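Local coordinates for major Capsid Protein VP1 (Chimpanzee polyomavirus Bob, PDB 6Y9I), which forms the pentameric building block of the polyomavirus capsid and probably engages glycan receptors through its outer surface loops, at residues Y43-V48 / G262-A267; L110-A115 / G122-I127. One frame throughout, in Å; residues are numbered along the deposited sequence.

Contact 1: Y43-V48 / G262-A267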
loop_
_atom_site.group_PDB
_atom_site.type_symbol
_atom_site.label_atom_id
_atom_site.label_comp_id
_atom_site.label_asym_id
_atom_site.label_seq_id
_atom_site.Cartn_x
_atom_site.Cartn_y
_atom_site.Cartn_z
ATOM N N TYR A 43 22.466 18.800 15.368
ATOM C CA TYR A 43 22.940 17.397 15.396
ATOM C C TYR A 43 21.747 16.490 15.012
ATOM O O TYR A 43 20.654 16.646 15.571
ATOM C CB TYR A 43 23.515 17.056 16.761
ATOM C CG TYR A 43 23.913 15.616 16.912
ATOM C CD1 TYR A 43 24.812 15.039 16.020
ATOM C CD2 TYR A 43 23.375 14.833 17.914
ATOM C CE1 TYR A 43 25.180 13.711 16.137
ATOM C CE2 TYR A 43 23.739 13.502 18.044
ATOM C CZ TYR A 43 24.637 12.943 17.151
ATOM O OH TYR A 43 25.003 11.639 17.254
ATOM N N GLY A 44 21.946 15.558 14.099
ATOM C CA GLY A 44 20.874 14.640 13.690
ATOM C C GLY A 44 20.103 15.127 12.483
ATOM O O GLY A 44 19.198 14.382 12.008
ATOM N N TYR A 45 20.476 16.296 11.968
ATOM C CA TYR A 45 19.902 16.944 10.768
ATOM C C TYR A 45 21.057 17.241 9.813
ATOM O O TYR A 45 22.250 17.178 10.224
ATOM C CB TYR A 45 19.181 18.257 11.098
ATOM C CG TYR A 45 17.956 18.179 11.977
ATOM C CD1 TYR A 45 18.059 18.016 13.355
ATOM C CD2 TYR A 45 16.695 18.349 11.442
ATOM C CE1 TYR A 45 16.939 17.992 14.175
ATOM C CE2 TYR A 45 15.567 18.347 12.240
ATOM C CZ TYR A 45 15.685 18.169 13.608
ATOM O OH TYR A 45 14.556 18.115 14.370
ATOM N N SER A 46 20.734 17.517 8.551
ATOM C CA SER A 46 21.710 18.061 7.578
ATOM C C SER A 46 21.789 19.573 7.783
ATOM O O SER A 46 20.865 20.164 8.423
ATOM C CB SER A 46 21.358 17.729 6.143
ATOM O OG SER A 46 20.201 18.431 5.725
ATOM N N GLU A 47 22.832 20.184 7.218
ATOM C CA GLU A 47 22.839 21.638 6.961
ATOM C C GLU A 47 21.721 21.931 5.958
ATOM O O GLU A 47 21.293 21.015 5.236
ATOM C CB GLU A 47 24.191 22.106 6.433
ATOM C CG GLU A 47 24.245 23.579 6.115
ATOM C CD GLU A 47 23.991 24.452 7.326
ATOM O OE1 GLU A 47 24.982 24.909 7.910
ATOM O OE2 GLU A 47 22.816 24.671 7.680
ATOM N N VAL A 48 21.281 23.183 5.899
ATOM C CA VAL A 48 20.212 23.618 4.959
ATOM C C VAL A 48 20.680 23.382 3.514
ATOM O O VAL A 48 21.867 23.604 3.234
ATOM C CB VAL A 48 19.841 25.082 5.230
ATOM C CG1 VAL A 48 18.780 25.541 4.265
ATOM C CG2 VAL A 48 19.383 25.296 6.659
ATOM N N GLY A 262 12.861 12.017 6.715
ATOM C CA GLY A 262 12.194 13.087 5.957
ATOM C C GLY A 262 12.991 14.362 6.068
ATOM O O GLY A 262 14.179 14.278 6.421
ATOM N N VAL A 263 12.346 15.494 5.813
ATOM C CA VAL A 263 12.959 16.840 5.819
ATOM C C VAL A 263 12.089 17.755 6.674
ATOM O O VAL A 263 10.847 17.533 6.786
ATOM C CB VAL A 263 13.114 17.400 4.390
ATOM C CG1 VAL A 263 13.885 16.445 3.504
ATOM C CG2 VAL A 263 11.761 17.722 3.760
ATOM N N MET A 264 12.715 18.758 7.265
ATOM C CA MET A 264 11.987 19.941 7.764
ATOM C C MET A 264 12.153 21.040 6.713
ATOM O O MET A 264 13.175 21.029 5.961
ATOM C CB MET A 264 12.491 20.391 9.136
ATOM C CG MET A 264 13.874 20.913 9.122
ATOM S SD MET A 264 14.243 21.905 10.589
ATOM C CE MET A 264 13.580 23.496 10.094
ATOM N N VAL A 265 11.159 21.908 6.640
ATOM C CA VAL A 265 11.112 23.106 5.757
ATOM C C VAL A 265 11.221 24.368 6.625
ATOM O O VAL A 265 10.445 24.514 7.619
ATOM C CB VAL A 265 9.846 23.098 4.889
ATOM C CG1 VAL A 265 9.807 24.322 3.998
ATOM C CG2 VAL A 265 9.713 21.830 4.054
ATOM N N LYS A 266 12.223 25.197 6.320
ATOM C CA LYS A 266 12.522 26.451 7.037
ATOM C C LYS A 266 11.494 27.509 6.634
ATOM O O LYS A 266 11.253 27.664 5.435
ATOM C CB LYS A 266 13.951 26.906 6.712
ATOM C CG LYS A 266 14.982 26.559 7.776
ATOM C CD LYS A 266 16.418 26.887 7.387
ATOM C CE LYS A 266 16.646 28.353 7.099
ATOM N NZ LYS A 266 16.353 29.172 8.294
ATOM N N ALA A 267 10.887 28.191 7.601
ATOM C CA ALA A 267 9.881 29.243 7.348
ATOM C C ALA A 267 10.496 30.369 6.487
ATOM O O ALA A 267 9.827 30.853 5.609
ATOM C CB ALA A 267 9.340 29.772 8.660
#
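Two torsions set up the meeting of Tyr-45 and Met-264. The tyrosine ring leaves with CG opposite the carbonyl carbon (chi1 -64°), and Met-264 CG sits between its own backbone N and carbonyl carbon (chi1 67°). The two side chains then cross at about a right angle. Met-264 SD comes to 4.1 Å from Tyr-45 CE2. It lies 5.0 Å from the ring centroid and 50° off the ring normal, an oblique Met-aromatic contact. The Tyr-45 hydroxyl bonds to Ser-149 O of the second subunit, so the ring that meets the sulfur is also anchored across the subunit interface.

The second meeting is aliphatic. Val-48 CG2 presses on Lys-266 CD at 3.4 Å, tighter than usual for two carbons, and Val-48 CG1 stands 4.1 Å from the same Lys-266 CD. The lysine touches with its methylene shaft. The chain turns about its CG-CD and CD-CE bonds, and NZ beyond them forms a salt bridge with Asp-268.

No hydrogen bond joins the two segments. Polar groups within the loop help to hold it. Val-48 N donates to Glu-47 OE2 at 2.8 Å, on the anti lone pair of that oxygen. Ser-46 OG donates to Glu-47 O from above the carbonyl plane. Ser-46 OG also bonds Tyr-274 N, and Glu-47 OE1 pairs with Lys-39. Arg-273 of strand 272-291 packs against both Val-48 and Met-264. The contact thus lays the long loop between strands 8-26 and 68-73 over the end of strand 252-265, in the antiparallel jelly-roll sandwich of polyomavirus VP1.

Contact 2: L110-A115 / G122-I127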
loop_
_atom_site.group_PDB
_atom_site.type_symbol
_atom_site.label_atom_id
_atom_site.label_comp_id
_atom_site.label_asym_id
_atom_site.label_seq_id
_atom_site.Cartn_x
_atom_site.Cartn_y
_atom_site.Cartn_z
ATOM N N LEU A 110 11.235 23.886 15.502
ATOM C CA LEU A 110 11.967 25.178 15.535
ATOM C C LEU A 110 12.372 25.561 14.107
ATOM O O LEU A 110 12.888 24.709 13.374
ATOM C CB LEU A 110 13.185 25.049 16.449
ATOM C CG LEU A 110 12.873 25.173 17.936
ATOM C CD1 LEU A 110 14.023 24.649 18.776
ATOM C CD2 LEU A 110 12.573 26.613 18.289
ATOM N N GLU A 111 12.093 26.811 13.748
ATOM C CA GLU A 111 12.440 27.446 12.456
ATOM C C GLU A 111 11.563 26.916 11.316
ATOM O O GLU A 111 11.751 27.397 10.199
ATOM C CB GLU A 111 13.924 27.267 12.136
ATOM C CG GLU A 111 14.803 28.113 13.033
ATOM C CD GLU A 111 16.281 28.070 12.694
ATOM O OE1 GLU A 111 16.624 27.637 11.590
ATOM O OE2 GLU A 111 17.073 28.496 13.530
ATOM N N ALA A 112 10.586 26.043 11.570
ATOM C CA ALA A 112 9.886 25.313 10.482
ATOM C C ALA A 112 8.706 26.144 9.956
ATOM O O ALA A 112 8.089 26.860 10.721
ATOM C CB ALA A 112 9.452 23.951 10.934
ATOM N N LYS A 113 8.453 26.047 8.657
ATOM C CA LYS A 113 7.308 26.647 7.926
ATOM C C LYS A 113 5.992 26.325 8.651
ATOM O O LYS A 113 5.772 25.166 9.067
ATOM C CB LYS A 113 7.300 26.105 6.490
ATOM C CG LYS A 113 6.244 26.684 5.563
ATOM C CD LYS A 113 6.303 26.076 4.169
ATOM C CE LYS A 113 5.043 26.290 3.343
ATOM N NZ LYS A 113 5.007 27.630 2.694
ATOM N N MET A 114 5.113 27.313 8.747
ATOM C CA MET A 114 3.769 27.174 9.344
ATOM C C MET A 114 2.832 26.544 8.304
ATOM O O MET A 114 2.750 27.034 7.159
ATOM C CB MET A 114 3.225 28.545 9.766
ATOM C CG MET A 114 1.812 28.485 10.265
ATOM S SD MET A 114 1.233 30.125 10.853
ATOM C CE MET A 114 1.002 30.971 9.285
ATOM N N ALA A 115 2.080 25.522 8.698
ATOM C CA ALA A 115 1.069 24.899 7.830
ATOM C C ALA A 115 -0.274 25.590 8.088
ATOM O O ALA A 115 -1.061 25.076 8.880
ATOM C CB ALA A 115 1.050 23.420 8.098
ATOM N N GLY A 122 -1.059 28.354 12.729
ATOM C CA GLY A 122 -1.214 26.907 12.564
ATOM C C GLY A 122 -0.011 26.201 13.153
ATOM O O GLY A 122 0.930 26.840 13.628
ATOM N N PRO A 123 0.022 24.866 13.032
ATOM C CA PRO A 123 1.167 24.089 13.461
ATOM C C PRO A 123 2.291 24.280 12.437
ATOM O O PRO A 123 2.057 24.790 11.337
ATOM C CB PRO A 123 0.617 22.660 13.417
ATOM C CG PRO A 123 -0.316 22.667 12.248
ATOM C CD PRO A 123 -0.928 24.051 12.258
ATOM N N SER A 124 3.500 23.868 12.786
ATOM C CA SER A 124 4.557 23.729 11.763
ATOM C C SER A 124 4.195 22.573 10.849
ATOM O O SER A 124 3.419 21.655 11.259
ATOM C CB SER A 124 5.931 23.534 12.352
ATOM O OG SER A 124 6.136 22.175 12.680
ATOM N N GLN A 125 4.753 22.593 9.646
ATOM C CA GLN A 125 4.825 21.361 8.832
ATOM C C GLN A 125 5.670 20.392 9.644
ATOM O O GLN A 125 6.693 20.782 10.181
ATOM C CB GLN A 125 5.436 21.603 7.453
ATOM C CG GLN A 125 4.423 21.959 6.395
ATOM C CD GLN A 125 5.155 22.321 5.129
ATOM O OE1 GLN A 125 6.145 21.688 4.767
ATOM N NE2 GLN A 125 4.674 23.359 4.461
ATOM N N PRO A 126 5.233 19.135 9.798
ATOM C CA PRO A 126 6.021 18.129 10.492
ATOM C C PRO A 126 7.077 17.552 9.539
ATOM O O PRO A 126 7.059 17.861 8.362
ATOM C CB PRO A 126 4.986 17.063 10.818
ATOM C CG PRO A 126 4.064 17.113 9.563
ATOM C CD PRO A 126 3.971 18.590 9.249
ATOM N N ILE A 127 7.963 16.718 10.058
ATOM C CA ILE A 127 8.890 15.929 9.210
ATOM C C ILE A 127 8.050 15.128 8.202
ATOM O O ILE A 127 7.105 14.443 8.606
ATOM C CB ILE A 127 9.822 15.049 10.053
ATOM C CG1 ILE A 127 10.638 15.875 11.053
ATOM C CG2 ILE A 127 10.723 14.220 9.157
ATOM C CD1 ILE A 127 11.589 16.860 10.418
#
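Gln-125 reaches across to the segment 110-115 with nearly every atom of its side chain. Its CB lies 3.9 Å from Lys-113 O. The first torsion (chi1 -90°) sets CG beside the backbone N, where it meets the methyl of Ala-115, CG to CB 4.1 Å. The chain runs on extended, and the amide carbon CD comes 4.0 Å from Lys-113 CD. At the tip, NE2 is pressed against the lysine shaft, 3.2 Å from Lys-113 CE and about as near Lys-113 CD. This is tight contact with methylenes and not a hydrogen bond. The lysine NZ goes on to a salt bridge with Glu-270.

The backbones join in a single bridge with an antiparallel bond pattern, although the segments run 120° apart. Gln-125 N donates to Lys-113 O at 2.8 Å, and Ala-115 N donates to Pro-123 O at 2.7 Å. Both bonds are close to straight, with N-H...O angles of 165°. Met-114 and Ser-124 are the non-hydrogen-bonded pair between them. Ala-112 CB packs on Ser-124 CB at 3.8 Å. Gly-122 N makes a weak hydrogen bond to Met-114 SD at 3.5 Å, and Met-114 also packs on His-51 of the second subunit.

Ser-124 OG bridges Gln-125 O and Leu-109 N, tying the second segment to the chain just before the first. The bridge closes a short excursion of the loop between strands 87-98 and 131-138. It lies along the end of strand 252-265, where Val-265 touches both Lys-113 and Gln-125.

Strand 252-265 joins the two contacts. Contact 1 sits at its end from the side of the 43-48 loop. Contact 2 is attached to the strand's last residue, Val-265 O to Lys-113 N, and to the loop after it, Ala-267 N to Glu-111 O, both probable hydrogen bonds. Contact 1 is the more buried, its centre about 17 Å from the centre of the chain, and works by side chains alone. Contact 2 is partly buried, its centre about 27 Å from that point, with a larger interface held mainly by backbone hydrogen bonds. It lies within the chain loop that contact 1 closes. Both meet the second subunit, so both lie at a border between neighbouring VP1 copies.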